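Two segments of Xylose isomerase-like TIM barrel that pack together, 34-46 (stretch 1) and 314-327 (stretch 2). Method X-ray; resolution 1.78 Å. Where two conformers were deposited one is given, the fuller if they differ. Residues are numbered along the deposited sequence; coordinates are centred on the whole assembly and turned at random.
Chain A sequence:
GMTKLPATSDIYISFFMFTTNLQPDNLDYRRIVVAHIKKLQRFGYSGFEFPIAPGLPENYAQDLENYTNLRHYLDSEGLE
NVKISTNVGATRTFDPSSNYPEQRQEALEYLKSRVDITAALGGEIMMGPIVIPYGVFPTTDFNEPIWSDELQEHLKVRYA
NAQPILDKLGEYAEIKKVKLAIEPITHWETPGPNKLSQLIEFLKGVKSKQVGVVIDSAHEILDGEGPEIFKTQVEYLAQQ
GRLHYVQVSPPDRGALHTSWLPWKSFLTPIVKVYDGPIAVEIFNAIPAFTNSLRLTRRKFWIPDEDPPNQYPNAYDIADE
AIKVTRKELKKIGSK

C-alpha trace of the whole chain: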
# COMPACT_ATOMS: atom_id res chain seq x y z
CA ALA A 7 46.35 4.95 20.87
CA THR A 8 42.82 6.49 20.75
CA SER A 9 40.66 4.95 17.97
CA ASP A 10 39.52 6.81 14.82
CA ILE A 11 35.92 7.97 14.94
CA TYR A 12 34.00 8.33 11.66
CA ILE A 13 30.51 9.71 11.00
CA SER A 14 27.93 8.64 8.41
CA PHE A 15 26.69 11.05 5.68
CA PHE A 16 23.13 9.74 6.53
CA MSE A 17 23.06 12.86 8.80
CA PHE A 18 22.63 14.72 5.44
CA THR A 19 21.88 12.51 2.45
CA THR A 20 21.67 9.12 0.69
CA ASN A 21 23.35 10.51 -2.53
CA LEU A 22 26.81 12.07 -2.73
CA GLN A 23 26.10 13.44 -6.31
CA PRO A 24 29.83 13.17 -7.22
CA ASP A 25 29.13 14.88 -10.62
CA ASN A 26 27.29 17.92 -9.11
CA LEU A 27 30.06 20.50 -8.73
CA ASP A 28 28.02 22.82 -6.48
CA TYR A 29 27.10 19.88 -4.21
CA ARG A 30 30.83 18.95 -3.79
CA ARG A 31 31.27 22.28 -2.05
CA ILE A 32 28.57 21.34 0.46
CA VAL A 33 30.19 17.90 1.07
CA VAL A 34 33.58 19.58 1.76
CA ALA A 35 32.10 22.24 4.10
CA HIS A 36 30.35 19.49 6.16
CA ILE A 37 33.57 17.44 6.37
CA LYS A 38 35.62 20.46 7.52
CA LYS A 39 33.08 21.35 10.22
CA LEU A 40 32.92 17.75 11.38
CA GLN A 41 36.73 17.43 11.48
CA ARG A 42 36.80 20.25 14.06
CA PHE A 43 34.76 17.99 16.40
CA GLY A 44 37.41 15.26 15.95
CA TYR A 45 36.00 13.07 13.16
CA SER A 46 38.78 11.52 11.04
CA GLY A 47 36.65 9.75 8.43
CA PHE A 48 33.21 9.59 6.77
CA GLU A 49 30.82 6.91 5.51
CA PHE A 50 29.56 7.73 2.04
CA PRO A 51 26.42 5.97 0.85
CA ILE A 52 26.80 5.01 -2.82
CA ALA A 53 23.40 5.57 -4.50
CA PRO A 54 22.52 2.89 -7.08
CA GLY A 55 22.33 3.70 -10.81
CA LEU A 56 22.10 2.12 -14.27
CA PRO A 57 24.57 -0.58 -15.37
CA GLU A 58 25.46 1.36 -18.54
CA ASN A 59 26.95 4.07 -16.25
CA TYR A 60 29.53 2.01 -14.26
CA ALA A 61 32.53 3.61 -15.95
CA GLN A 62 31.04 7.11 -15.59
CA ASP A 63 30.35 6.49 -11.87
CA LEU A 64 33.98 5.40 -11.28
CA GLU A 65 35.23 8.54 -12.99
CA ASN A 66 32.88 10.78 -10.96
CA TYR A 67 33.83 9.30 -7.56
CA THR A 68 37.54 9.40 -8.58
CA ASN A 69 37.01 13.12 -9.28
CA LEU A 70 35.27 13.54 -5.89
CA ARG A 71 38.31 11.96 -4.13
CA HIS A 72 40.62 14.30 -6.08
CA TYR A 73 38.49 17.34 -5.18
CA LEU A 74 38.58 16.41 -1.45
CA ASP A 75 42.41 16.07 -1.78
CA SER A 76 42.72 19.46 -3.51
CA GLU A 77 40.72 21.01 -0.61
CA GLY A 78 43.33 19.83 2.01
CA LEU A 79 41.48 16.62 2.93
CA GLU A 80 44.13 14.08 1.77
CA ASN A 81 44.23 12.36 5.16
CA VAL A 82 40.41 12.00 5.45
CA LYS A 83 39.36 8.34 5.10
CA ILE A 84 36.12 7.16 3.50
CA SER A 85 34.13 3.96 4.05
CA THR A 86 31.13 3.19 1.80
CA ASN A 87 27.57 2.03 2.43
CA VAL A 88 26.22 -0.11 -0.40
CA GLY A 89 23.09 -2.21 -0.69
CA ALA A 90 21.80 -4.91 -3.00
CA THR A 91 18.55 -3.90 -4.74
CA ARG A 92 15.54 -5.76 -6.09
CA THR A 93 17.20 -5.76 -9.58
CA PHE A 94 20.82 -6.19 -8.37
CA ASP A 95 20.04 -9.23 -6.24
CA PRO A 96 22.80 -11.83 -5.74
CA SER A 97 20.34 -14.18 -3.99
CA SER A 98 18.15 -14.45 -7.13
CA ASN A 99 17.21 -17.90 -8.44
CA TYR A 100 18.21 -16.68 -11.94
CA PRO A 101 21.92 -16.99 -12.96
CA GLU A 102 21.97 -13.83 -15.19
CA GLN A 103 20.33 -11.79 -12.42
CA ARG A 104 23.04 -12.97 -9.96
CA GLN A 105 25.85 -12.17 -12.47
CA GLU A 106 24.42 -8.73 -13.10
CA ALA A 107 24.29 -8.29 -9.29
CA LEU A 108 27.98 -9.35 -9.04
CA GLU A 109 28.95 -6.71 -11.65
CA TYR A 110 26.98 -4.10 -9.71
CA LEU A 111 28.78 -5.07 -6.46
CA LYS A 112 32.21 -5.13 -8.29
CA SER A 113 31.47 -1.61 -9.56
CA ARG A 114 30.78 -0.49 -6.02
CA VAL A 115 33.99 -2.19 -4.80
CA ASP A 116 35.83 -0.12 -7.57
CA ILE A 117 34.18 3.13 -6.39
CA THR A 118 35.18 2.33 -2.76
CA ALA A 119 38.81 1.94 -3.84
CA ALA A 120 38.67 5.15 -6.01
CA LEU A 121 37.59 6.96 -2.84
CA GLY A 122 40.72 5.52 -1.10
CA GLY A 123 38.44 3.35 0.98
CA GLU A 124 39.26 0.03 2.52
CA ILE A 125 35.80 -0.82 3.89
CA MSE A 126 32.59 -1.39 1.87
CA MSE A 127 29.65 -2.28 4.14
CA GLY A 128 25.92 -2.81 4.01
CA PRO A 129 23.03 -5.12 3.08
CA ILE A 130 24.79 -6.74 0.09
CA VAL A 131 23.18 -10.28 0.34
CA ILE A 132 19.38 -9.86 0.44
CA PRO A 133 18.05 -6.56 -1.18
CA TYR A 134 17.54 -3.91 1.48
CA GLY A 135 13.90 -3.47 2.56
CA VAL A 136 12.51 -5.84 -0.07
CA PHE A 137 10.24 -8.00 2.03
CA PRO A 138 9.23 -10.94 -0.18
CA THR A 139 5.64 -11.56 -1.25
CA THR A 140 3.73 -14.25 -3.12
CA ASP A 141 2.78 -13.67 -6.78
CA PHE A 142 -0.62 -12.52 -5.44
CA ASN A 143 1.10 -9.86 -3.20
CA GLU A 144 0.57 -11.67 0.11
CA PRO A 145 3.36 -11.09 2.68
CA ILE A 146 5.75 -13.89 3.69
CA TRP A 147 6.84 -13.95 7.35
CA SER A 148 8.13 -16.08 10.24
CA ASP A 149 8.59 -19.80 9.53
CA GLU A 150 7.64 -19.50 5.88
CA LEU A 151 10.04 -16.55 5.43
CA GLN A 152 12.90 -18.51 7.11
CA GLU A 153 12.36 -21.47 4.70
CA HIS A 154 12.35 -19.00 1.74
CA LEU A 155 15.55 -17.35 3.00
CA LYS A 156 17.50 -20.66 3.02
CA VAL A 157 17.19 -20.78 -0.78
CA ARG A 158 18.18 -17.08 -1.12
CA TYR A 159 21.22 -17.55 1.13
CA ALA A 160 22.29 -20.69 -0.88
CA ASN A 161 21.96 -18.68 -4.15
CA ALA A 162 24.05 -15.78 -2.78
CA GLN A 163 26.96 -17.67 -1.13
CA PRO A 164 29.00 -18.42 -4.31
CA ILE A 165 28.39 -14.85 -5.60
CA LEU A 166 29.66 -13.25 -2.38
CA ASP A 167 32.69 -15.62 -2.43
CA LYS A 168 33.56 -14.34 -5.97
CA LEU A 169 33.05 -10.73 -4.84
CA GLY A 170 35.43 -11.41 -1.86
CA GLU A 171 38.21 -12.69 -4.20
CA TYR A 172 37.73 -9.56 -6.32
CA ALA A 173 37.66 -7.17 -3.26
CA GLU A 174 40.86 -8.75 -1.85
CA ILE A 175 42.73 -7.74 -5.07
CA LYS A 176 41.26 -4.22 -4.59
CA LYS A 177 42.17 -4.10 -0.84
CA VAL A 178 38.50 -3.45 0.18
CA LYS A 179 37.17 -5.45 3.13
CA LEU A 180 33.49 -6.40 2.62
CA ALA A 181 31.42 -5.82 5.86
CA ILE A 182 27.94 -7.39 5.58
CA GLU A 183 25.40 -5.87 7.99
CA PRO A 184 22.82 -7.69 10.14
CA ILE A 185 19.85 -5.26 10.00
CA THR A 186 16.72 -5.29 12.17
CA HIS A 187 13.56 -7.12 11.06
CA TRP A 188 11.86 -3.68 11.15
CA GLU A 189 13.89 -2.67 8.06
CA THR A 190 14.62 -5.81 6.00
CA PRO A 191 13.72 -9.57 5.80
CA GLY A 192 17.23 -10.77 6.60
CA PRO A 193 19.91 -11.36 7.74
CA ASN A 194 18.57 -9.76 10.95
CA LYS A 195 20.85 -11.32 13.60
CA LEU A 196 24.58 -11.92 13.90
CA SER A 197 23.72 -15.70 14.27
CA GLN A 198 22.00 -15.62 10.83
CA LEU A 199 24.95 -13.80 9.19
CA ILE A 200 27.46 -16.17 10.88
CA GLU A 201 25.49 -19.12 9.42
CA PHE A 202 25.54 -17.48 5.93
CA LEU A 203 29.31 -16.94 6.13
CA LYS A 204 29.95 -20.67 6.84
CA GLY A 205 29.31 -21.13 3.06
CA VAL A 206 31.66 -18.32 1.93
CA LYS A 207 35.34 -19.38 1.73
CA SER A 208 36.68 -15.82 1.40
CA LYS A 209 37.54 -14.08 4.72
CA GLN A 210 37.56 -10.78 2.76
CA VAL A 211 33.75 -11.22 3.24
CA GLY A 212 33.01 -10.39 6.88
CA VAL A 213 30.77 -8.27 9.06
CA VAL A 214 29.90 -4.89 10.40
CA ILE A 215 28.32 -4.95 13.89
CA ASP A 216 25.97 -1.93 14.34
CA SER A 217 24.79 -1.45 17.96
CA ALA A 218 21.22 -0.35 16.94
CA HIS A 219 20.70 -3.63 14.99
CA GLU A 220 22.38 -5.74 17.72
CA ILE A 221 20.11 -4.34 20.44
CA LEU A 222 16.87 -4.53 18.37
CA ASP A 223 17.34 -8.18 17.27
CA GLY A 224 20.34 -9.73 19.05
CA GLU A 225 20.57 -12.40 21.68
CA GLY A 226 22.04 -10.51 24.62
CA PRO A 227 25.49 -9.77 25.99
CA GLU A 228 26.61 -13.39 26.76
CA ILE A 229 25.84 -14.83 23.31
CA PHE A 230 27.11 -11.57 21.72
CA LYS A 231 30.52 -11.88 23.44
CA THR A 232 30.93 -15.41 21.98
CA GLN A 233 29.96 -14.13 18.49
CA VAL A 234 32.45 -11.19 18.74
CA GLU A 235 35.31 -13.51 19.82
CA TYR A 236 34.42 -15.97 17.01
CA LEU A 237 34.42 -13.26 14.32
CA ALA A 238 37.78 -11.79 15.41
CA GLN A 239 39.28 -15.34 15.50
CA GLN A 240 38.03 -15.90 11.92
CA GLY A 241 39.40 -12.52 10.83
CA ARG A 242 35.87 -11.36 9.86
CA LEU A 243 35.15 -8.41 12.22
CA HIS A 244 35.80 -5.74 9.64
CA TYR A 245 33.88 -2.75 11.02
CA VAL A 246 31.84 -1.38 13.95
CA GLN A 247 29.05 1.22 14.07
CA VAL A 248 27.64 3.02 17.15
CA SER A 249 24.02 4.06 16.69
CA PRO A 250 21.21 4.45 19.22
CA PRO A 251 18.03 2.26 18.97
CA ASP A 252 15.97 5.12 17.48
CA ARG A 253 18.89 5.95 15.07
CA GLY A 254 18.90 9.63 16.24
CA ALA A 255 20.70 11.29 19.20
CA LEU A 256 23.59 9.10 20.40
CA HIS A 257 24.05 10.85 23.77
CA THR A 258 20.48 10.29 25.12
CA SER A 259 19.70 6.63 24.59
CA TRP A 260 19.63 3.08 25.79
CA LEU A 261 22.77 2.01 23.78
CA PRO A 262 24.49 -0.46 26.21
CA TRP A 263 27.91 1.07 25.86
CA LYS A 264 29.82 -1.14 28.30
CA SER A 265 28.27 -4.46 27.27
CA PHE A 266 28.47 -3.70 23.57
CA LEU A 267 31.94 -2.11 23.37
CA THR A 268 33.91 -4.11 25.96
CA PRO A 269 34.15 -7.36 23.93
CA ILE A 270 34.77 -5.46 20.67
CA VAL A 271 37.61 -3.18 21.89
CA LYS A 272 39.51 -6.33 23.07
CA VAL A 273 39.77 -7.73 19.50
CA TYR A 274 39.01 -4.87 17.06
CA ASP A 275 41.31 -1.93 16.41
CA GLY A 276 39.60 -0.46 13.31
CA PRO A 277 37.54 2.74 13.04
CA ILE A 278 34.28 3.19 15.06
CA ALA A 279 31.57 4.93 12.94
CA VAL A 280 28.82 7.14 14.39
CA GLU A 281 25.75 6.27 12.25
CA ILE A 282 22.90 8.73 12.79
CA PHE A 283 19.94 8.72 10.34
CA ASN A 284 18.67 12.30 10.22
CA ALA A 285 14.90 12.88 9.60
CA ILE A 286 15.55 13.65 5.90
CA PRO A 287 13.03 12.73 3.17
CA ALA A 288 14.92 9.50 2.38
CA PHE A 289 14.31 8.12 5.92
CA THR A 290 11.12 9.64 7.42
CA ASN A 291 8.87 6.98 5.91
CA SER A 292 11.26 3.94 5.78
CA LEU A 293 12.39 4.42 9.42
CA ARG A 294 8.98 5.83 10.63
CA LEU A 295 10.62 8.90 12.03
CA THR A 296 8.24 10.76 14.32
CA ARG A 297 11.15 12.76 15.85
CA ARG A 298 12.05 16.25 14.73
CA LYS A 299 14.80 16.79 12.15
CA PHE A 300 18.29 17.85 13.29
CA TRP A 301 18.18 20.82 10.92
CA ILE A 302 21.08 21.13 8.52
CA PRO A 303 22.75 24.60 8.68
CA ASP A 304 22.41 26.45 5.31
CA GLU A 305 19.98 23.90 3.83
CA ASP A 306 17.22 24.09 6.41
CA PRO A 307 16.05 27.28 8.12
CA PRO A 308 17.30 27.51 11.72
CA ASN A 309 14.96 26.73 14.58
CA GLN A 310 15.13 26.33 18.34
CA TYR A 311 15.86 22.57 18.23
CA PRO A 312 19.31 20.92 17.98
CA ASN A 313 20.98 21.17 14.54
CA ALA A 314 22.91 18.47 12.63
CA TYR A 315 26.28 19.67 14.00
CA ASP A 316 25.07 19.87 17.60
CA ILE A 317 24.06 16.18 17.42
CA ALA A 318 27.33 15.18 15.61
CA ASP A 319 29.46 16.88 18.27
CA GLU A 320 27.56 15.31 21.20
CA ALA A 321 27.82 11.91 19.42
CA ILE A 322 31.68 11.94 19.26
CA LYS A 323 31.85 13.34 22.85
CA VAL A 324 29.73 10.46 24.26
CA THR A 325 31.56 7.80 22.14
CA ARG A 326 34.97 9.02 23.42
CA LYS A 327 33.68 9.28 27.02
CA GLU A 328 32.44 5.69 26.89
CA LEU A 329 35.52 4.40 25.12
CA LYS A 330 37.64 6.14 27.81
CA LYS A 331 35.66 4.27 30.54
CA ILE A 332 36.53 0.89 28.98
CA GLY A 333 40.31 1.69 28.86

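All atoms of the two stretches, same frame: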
# COMPACT_ATOMS: atom_id res chain seq x y z
N VAL A 34 32.31 19.14 1.17
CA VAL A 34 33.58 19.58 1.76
C VAL A 34 33.38 20.46 2.99
O VAL A 34 34.06 20.25 3.99
CB VAL A 34 34.52 20.21 0.70
CG1 VAL A 34 35.74 20.88 1.35
CG2 VAL A 34 34.91 19.11 -0.35
N ALA A 35 32.41 21.38 2.95
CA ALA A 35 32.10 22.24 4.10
C ALA A 35 31.59 21.44 5.31
O ALA A 35 31.95 21.76 6.43
CB ALA A 35 31.11 23.35 3.72
N HIS A 36 30.80 20.38 5.07
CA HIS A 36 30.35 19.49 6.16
C HIS A 36 31.53 18.76 6.78
O HIS A 36 31.68 18.74 8.00
CB HIS A 36 29.35 18.42 5.69
CG HIS A 36 27.98 18.93 5.35
ND1 HIS A 36 27.39 19.98 6.02
CD2 HIS A 36 27.05 18.47 4.49
CE1 HIS A 36 26.19 20.20 5.52
NE2 HIS A 36 25.95 19.28 4.60
N ILE A 37 32.38 18.18 5.92
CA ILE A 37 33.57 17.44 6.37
C ILE A 37 34.49 18.32 7.22
O ILE A 37 34.94 17.88 8.26
CB ILE A 37 34.37 16.83 5.20
CG1 ILE A 37 33.61 15.66 4.56
CG2 ILE A 37 35.76 16.32 5.67
CD1 ILE A 37 34.23 15.11 3.30
N LYS A 38 34.75 19.55 6.77
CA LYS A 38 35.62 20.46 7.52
C LYS A 38 35.06 20.85 8.89
O LYS A 38 35.82 20.93 9.87
CB LYS A 38 35.97 21.71 6.70
CG LYS A 38 36.92 21.39 5.57
CD LYS A 38 37.38 22.59 4.78
CE LYS A 38 38.52 22.15 3.86
NZ LYS A 38 39.10 23.23 2.99
N LYS A 39 33.75 21.04 8.96
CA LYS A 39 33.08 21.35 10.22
C LYS A 39 33.19 20.15 11.14
O LYS A 39 33.53 20.27 12.31
CB LYS A 39 31.61 21.69 9.98
CG LYS A 39 30.86 22.27 11.24
CD LYS A 39 31.33 23.69 11.63
CE LYS A 39 30.29 24.54 12.42
NZ LYS A 39 29.91 24.08 13.81
N LEU A 40 32.91 18.97 10.59
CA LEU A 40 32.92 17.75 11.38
C LEU A 40 34.30 17.41 11.91
O LEU A 40 34.44 16.99 13.04
CB LEU A 40 32.30 16.59 10.56
CG LEU A 40 30.78 16.77 10.35
CD1 LEU A 40 30.24 15.90 9.25
CD2 LEU A 40 29.99 16.52 11.63
N GLN A 41 35.33 17.63 11.07
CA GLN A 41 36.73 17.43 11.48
C GLN A 41 37.09 18.21 12.72
O GLN A 41 37.87 17.71 13.53
CB GLN A 41 37.71 17.84 10.39
CG GLN A 41 37.89 16.87 9.30
CD GLN A 41 39.04 17.29 8.40
OE1 GLN A 41 39.04 18.41 7.84
NE2 GLN A 41 40.04 16.44 8.31
N ARG A 42 36.54 19.43 12.87
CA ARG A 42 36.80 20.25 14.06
C ARG A 42 36.31 19.58 15.34
O ARG A 42 36.91 19.77 16.39
CB ARG A 42 36.26 21.69 13.92
CG ARG A 42 36.95 22.50 12.83
CD ARG A 42 36.70 23.99 12.98
NE ARG A 42 37.37 24.79 11.95
CZ ARG A 42 38.67 25.13 11.92
NH1 ARG A 42 39.53 24.71 12.86
NH2 ARG A 42 39.12 25.88 10.92
N PHE A 43 35.25 18.76 15.25
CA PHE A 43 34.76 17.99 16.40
C PHE A 43 35.59 16.75 16.71
O PHE A 43 35.39 16.11 17.74
CB PHE A 43 33.30 17.52 16.20
CG PHE A 43 32.33 18.61 15.85
CD1 PHE A 43 32.43 19.89 16.41
CD2 PHE A 43 31.26 18.33 15.01
CE1 PHE A 43 31.51 20.90 16.09
CE2 PHE A 43 30.32 19.33 14.67
CZ PHE A 43 30.46 20.63 15.21
N GLY A 44 36.49 16.38 15.79
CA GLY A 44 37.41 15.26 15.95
C GLY A 44 37.20 14.08 15.03
O GLY A 44 37.90 13.09 15.16
N TYR A 45 36.25 14.17 14.10
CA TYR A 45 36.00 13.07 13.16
C TYR A 45 37.15 13.01 12.17
O TYR A 45 37.59 14.05 11.68
CB TYR A 45 34.66 13.25 12.43
CG TYR A 45 33.45 13.04 13.33
CD1 TYR A 45 33.07 11.75 13.70
CD2 TYR A 45 32.66 14.13 13.78
CE1 TYR A 45 31.98 11.53 14.52
CE2 TYR A 45 31.55 13.93 14.59
CZ TYR A 45 31.20 12.61 14.94
OH TYR A 45 30.12 12.38 15.77
N SER A 46 37.66 11.80 11.94
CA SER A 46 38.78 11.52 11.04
C SER A 46 38.40 10.77 9.75
O SER A 46 39.24 10.57 8.85
CB SER A 46 39.85 10.77 11.80
OG SER A 46 39.36 9.52 12.16
N ALA A 314 22.11 19.64 13.05
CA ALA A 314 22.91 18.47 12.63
C ALA A 314 24.30 18.42 13.28
O ALA A 314 24.76 17.36 13.69
CB ALA A 314 23.03 18.44 11.08
N TYR A 315 24.95 19.58 13.41
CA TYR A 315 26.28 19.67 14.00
C TYR A 315 26.29 19.52 15.50
O TYR A 315 27.21 18.91 16.05
CB TYR A 315 26.97 20.98 13.57
CG TYR A 315 27.19 21.11 12.09
CD1 TYR A 315 27.66 20.03 11.33
CD2 TYR A 315 27.07 22.34 11.46
CE1 TYR A 315 27.88 20.14 9.98
CE2 TYR A 315 27.30 22.47 10.08
CZ TYR A 315 27.72 21.37 9.36
OH TYR A 315 27.97 21.46 8.03
N ASP A 316 25.27 20.05 16.16
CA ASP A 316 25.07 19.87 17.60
C ASP A 316 25.03 18.37 17.92
O ASP A 316 25.75 17.91 18.79
CB ASP A 316 23.77 20.52 18.09
CG ASP A 316 23.72 22.03 17.84
OD1 ASP A 316 24.78 22.70 17.88
OD2 ASP A 316 22.61 22.54 17.61
N ILE A 317 24.20 17.63 17.20
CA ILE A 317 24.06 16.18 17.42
C ILE A 317 25.38 15.44 17.13
O ILE A 317 25.79 14.58 17.92
CB ILE A 317 22.85 15.60 16.65
CG1 ILE A 317 21.54 16.23 17.16
CG2 ILE A 317 22.75 14.07 16.76
CD1 ILE A 317 21.25 16.06 18.65
N ALA A 318 26.04 15.79 16.02
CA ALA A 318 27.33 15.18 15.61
C ALA A 318 28.41 15.36 16.68
O ALA A 318 29.14 14.42 17.03
CB ALA A 318 27.81 15.77 14.27
N ASP A 319 28.48 16.57 17.24
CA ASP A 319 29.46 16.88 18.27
C ASP A 319 29.19 16.10 19.55
O ASP A 319 30.11 15.54 20.14
CB ASP A 319 29.48 18.39 18.54
CG ASP A 319 30.67 18.83 19.37
OD1 ASP A 319 31.75 18.18 19.31
OD2 ASP A 319 30.53 19.86 20.06
N GLU A 320 27.92 16.07 19.99
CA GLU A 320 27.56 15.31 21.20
C GLU A 320 27.81 13.82 21.00
O GLU A 320 28.14 13.13 21.96
CB GLU A 320 26.08 15.49 21.57
CG GLU A 320 25.69 16.90 21.98
CD GLU A 320 26.29 17.35 23.32
OE1 GLU A 320 26.47 16.52 24.25
OE2 GLU A 320 26.56 18.56 23.46
N ALA A 321 27.62 13.35 19.77
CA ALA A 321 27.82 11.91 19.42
C ALA A 321 29.30 11.46 19.63
O ALA A 321 29.57 10.41 20.23
CB ALA A 321 27.35 11.65 17.97
N ILE A 322 30.25 12.26 19.12
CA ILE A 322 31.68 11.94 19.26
C ILE A 322 32.09 12.09 20.73
O ILE A 322 32.86 11.29 21.20
CB ILE A 322 32.60 12.73 18.29
CG1 ILE A 322 34.06 12.25 18.37
CG2 ILE A 322 32.49 14.27 18.50
CD1 ILE A 322 34.88 12.53 17.07
N LYS A 323 31.56 13.11 21.44
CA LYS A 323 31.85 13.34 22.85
C LYS A 323 31.43 12.13 23.69
O LYS A 323 32.25 11.59 24.45
CB LYS A 323 31.25 14.66 23.35
CG LYS A 323 31.98 15.91 22.81
CD LYS A 323 31.20 17.20 23.13
CE LYS A 323 31.90 18.51 22.69
NZ LYS A 323 33.10 18.93 23.48
N VAL A 324 30.20 11.66 23.52
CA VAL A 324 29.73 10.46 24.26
C VAL A 324 30.54 9.21 23.90
O VAL A 324 30.91 8.47 24.80
CB VAL A 324 28.17 10.23 24.20
CG1 VAL A 324 27.68 9.75 22.81
CG2 VAL A 324 27.78 9.19 25.26
N THR A 325 30.80 8.98 22.61
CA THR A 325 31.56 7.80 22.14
C THR A 325 32.96 7.77 22.78
O THR A 325 33.40 6.72 23.27
CB THR A 325 31.67 7.77 20.59
OG1 THR A 325 30.35 7.79 20.01
CG2 THR A 325 32.46 6.54 20.09
N ARG A 326 33.64 8.91 22.79
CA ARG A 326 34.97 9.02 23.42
C ARG A 326 34.93 8.85 24.94
O ARG A 326 35.82 8.17 25.50
CB ARG A 326 35.68 10.35 23.05
CG ARG A 326 36.10 10.37 21.62
CD ARG A 326 37.32 11.22 21.37
NE ARG A 326 37.81 11.11 19.99
CZ ARG A 326 38.51 10.08 19.47
NH1 ARG A 326 38.75 8.94 20.15
NH2 ARG A 326 38.91 10.18 18.20
N LYS A 327 33.89 9.40 25.59
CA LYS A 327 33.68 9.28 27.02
C LYS A 327 33.54 7.82 27.40
O LYS A 327 34.17 7.34 28.34
CB LYS A 327 32.42 10.02 27.48
CG LYS A 327 32.42 10.31 28.99
CD LYS A 327 31.20 11.05 29.56
CE LYS A 327 30.11 10.10 30.10
NZ LYS A 327 29.36 9.37 29.03
O HOH W 1 34.07 17.01 20.01

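Tyr315, Phe43 and Ile322 carry most of this contact between two helical segments far apart in sequence. The helix axes cross at 40° and approach to 10.2 Å.

Tyr315 covers the most surface. Its CA-to-CB bond points toward stretch 1, and the ring lies against the side of that helix. CG of Lys39 sits 3.6 Å from the centroid of the Tyr315 ring, almost on the ring normal, so the aliphatic part of the lysine makes a CH-pi contact. At the ring edge, Tyr315 OH and His36 ND1 form a hydrogen bond of 2.6 Å; either could be the donor.

Phe43 also points toward its partner helix. Its CZ packs 3.9 Å from Tyr315 CB, and Asp319 CB lies over its ring face, 3.8 Å from the centroid. One water links the two residues, donating to Phe43 O (2.8 Å) and Asp319 OD1 (2.7 Å).

Ile322 packs against the turn that follows. Its CD1 lies over the Tyr45 ring, 3.9 Å from the centroid, and 3.5 Å from Gly44 C. A CB on Gly44 would come within 3.3 Å of Ile322 CD1. The positive phi of Gly44 belongs to a Schellman motif. Tyr45 OH donates a 2.6 Å hydrogen bond to Ala318 O, tying the turn to the helix backbone.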